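Local coordinates for protein haloalkane dehalogenase (Mycobacterium rhodesiae, PDB 4MJ3) that catalyses the hydrolytic cleavage of carbon-halogen bonds in haloalkanes, releasing an alcohol and a halide ion, at residues A[240-245]-A[262-267]. Sequence-based numbering, arbitrary orientation.
Sequences KPFLSA and GHVPGA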
loop_
_atom_site.group_PDB
_atom_site.type_symbol
_atom_site.label_atom_id
_atom_site.label_comp_id
_atom_site.label_asym_id
_atom_site.label_seq_id
_atom_site.Cartn_x
_atom_site.Cartn_y
_atom_site.Cartn_z
ATOM N N LYS A 240 -18.782 -8.138 3.799
ATOM C CA LYS A 240 -18.757 -6.824 4.408
ATOM C C LYS A 240 -18.454 -5.761 3.349
ATOM O O LYS A 240 -18.021 -6.087 2.233
ATOM C CB LYS A 240 -17.775 -6.771 5.580
ATOM C CG LYS A 240 -18.338 -7.441 6.827
ATOM C CD LYS A 240 -17.344 -7.524 7.972
ATOM C CE LYS A 240 -16.312 -8.611 7.718
ATOM N NZ LYS A 240 -15.380 -8.749 8.863
ATOM N N PRO A 241 -18.704 -4.493 3.681
ATOM C CA PRO A 241 -18.615 -3.451 2.633
ATOM C C PRO A 241 -17.270 -3.336 1.920
ATOM O O PRO A 241 -16.207 -3.293 2.555
ATOM C CB PRO A 241 -18.949 -2.162 3.397
ATOM C CG PRO A 241 -19.839 -2.620 4.488
ATOM C CD PRO A 241 -19.264 -3.942 4.930
ATOM N N PHE A 242 -17.343 -3.293 0.595
ATOM C CA PHE A 242 -16.170 -3.210 -0.265
ATOM C C PHE A 242 -16.427 -2.139 -1.326
ATOM O O PHE A 242 -17.423 -2.216 -2.060
ATOM C CB PHE A 242 -15.943 -4.566 -0.914
ATOM C CG PHE A 242 -14.658 -4.642 -1.687
ATOM C CD1 PHE A 242 -14.558 -4.090 -2.942
ATOM C CD2 PHE A 242 -13.560 -5.278 -1.130
ATOM C CE1 PHE A 242 -13.358 -4.160 -3.647
ATOM C CE2 PHE A 242 -12.374 -5.352 -1.819
ATOM C CZ PHE A 242 -12.283 -4.788 -3.074
ATOM N N LEU A 243 -15.537 -1.142 -1.382
ATOM C CA LEU A 243 -15.641 -0.025 -2.303
ATOM C C LEU A 243 -14.518 -0.055 -3.323
ATOM O O LEU A 243 -13.337 -0.196 -2.967
ATOM C CB LEU A 243 -15.561 1.311 -1.550
ATOM C CG LEU A 243 -15.798 2.564 -2.415
ATOM C CD1 LEU A 243 -17.275 2.696 -2.759
ATOM C CD2 LEU A 243 -15.314 3.825 -1.728
ATOM N N SER A 244 -14.897 0.048 -4.585
ATOM C CA SER A 244 -13.953 0.232 -5.672
ATOM C C SER A 244 -13.828 1.729 -5.905
ATOM O O SER A 244 -14.817 2.376 -6.230
ATOM C CB SER A 244 -14.460 -0.468 -6.938
ATOM O OG SER A 244 -13.540 -0.297 -7.995
ATOM N N ALA A 245 -12.609 2.252 -5.757
ATOM C CA ALA A 245 -12.285 3.654 -5.947
ATOM C C ALA A 245 -10.986 3.816 -6.739
ATOM O O ALA A 245 -10.073 4.554 -6.346
ATOM C CB ALA A 245 -12.193 4.352 -4.596
ATOM N N GLY A 262 -16.420 -7.366 -9.286
ATOM C CA GLY A 262 -17.332 -8.480 -9.537
ATOM C C GLY A 262 -17.130 -9.668 -8.618
ATOM O O GLY A 262 -18.041 -10.436 -8.385
ATOM N N HIS A 263 -15.933 -9.809 -8.057
ATOM C CA HIS A 263 -15.581 -10.981 -7.257
ATOM C C HIS A 263 -16.051 -10.922 -5.806
ATOM O O HIS A 263 -16.416 -11.945 -5.216
ATOM C CB HIS A 263 -14.074 -11.141 -7.255
ATOM C CG HIS A 263 -13.597 -12.380 -6.556
ATOM N ND1 HIS A 263 -13.976 -13.641 -6.949
ATOM C CD2 HIS A 263 -12.770 -12.556 -5.495
ATOM C CE1 HIS A 263 -13.405 -14.544 -6.167
ATOM N NE2 HIS A 263 -12.670 -13.910 -5.273
ATOM N N VAL A 264 -16.021 -9.723 -5.220
ATOM C CA VAL A 264 -16.287 -9.564 -3.787
ATOM C C VAL A 264 -17.772 -9.333 -3.538
ATOM O O VAL A 264 -18.329 -8.325 -3.992
ATOM C CB VAL A 264 -15.511 -8.371 -3.221
ATOM C CG1 VAL A 264 -15.700 -8.270 -1.711
ATOM C CG2 VAL A 264 -14.032 -8.512 -3.565
ATOM N N PRO A 265 -18.436 -10.262 -2.827
ATOM C CA PRO A 265 -19.894 -10.104 -2.650
ATOM C C PRO A 265 -20.279 -8.791 -1.961
ATOM O O PRO A 265 -21.304 -8.199 -2.299
ATOM C CB PRO A 265 -20.295 -11.306 -1.794
ATOM C CG PRO A 265 -19.167 -12.270 -1.876
ATOM C CD PRO A 265 -17.935 -11.537 -2.286
ATOM N N GLY A 266 -19.446 -8.348 -1.021
ATOM C CA GLY A 266 -19.684 -7.099 -0.295
ATOM C C GLY A 266 -19.574 -5.828 -1.133
ATOM O O GLY A 266 -19.873 -4.735 -0.641
ATOM N N ALA A 267 -19.121 -5.951 -2.377
ATOM C CA ALA A 267 -19.165 -4.823 -3.321
ATOM C C ALA A 267 -20.558 -4.569 -3.874
ATOM O O ALA A 267 -20.840 -3.474 -4.359
ATOM C CB ALA A 267 -18.181 -5.053 -4.449
#
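Two carbonyl oxygens, those of Pro-137 and Phe-140, grip Lys-240 NZ, tying the start of 240-245 to the entry of strand 140-145; the CB of this lysine points away from 262-267. Across the contact itself there is a single hydrogen bond, from Phe-242 N to Gly-266 O at 3.2 Å. It is bent, with 143° at the hydrogen, and the donor sits well above the carbonyl plane, not on a lone pair. Gly-266 brings its CA to 3.2 Å from Lys-240 O, a CA-H...O contact that depends on having no side chain on this side. A second one follows a residue later, Ala-267 CA to Phe-242 O at 3.4 Å; that oxygen is buried and has no hydrogen-bond donor in the model. In the alpha/beta hydrolase fold the strand 242-244 is an outer strand of the central sheet, parallel to 140-145, and here the chain that leaves helix 256-263 comes back along its other side. That returning chain is bent by a 3-10 turn, Ala-267 N bonding Val-264 O at 3.0 Å. Val-264, the first residue past the helix and the acceptor of that bond, packs against one face of the Phe-242 ring, whose CG is anti to the backbone N (chi1 -173°). Val-264 CG2 lies over the centre of this face in a CH-pi contact, 4.0 Å from the centroid and 12° off the normal. The other methyl of Val-264, CG1, anti to the backbone N, rests 3.7 Å from Phe-242 CD2, and the two side chains cross at about a right angle. Ala-267 CB meets Phe-242 CD1 obliquely at 4.0 Å, while Val-143 and Ala-145 of the neighbouring strand also touch the phenyl group. Just beyond, Ala-267 O and Ser-244 N both bond the imidazole of His-272.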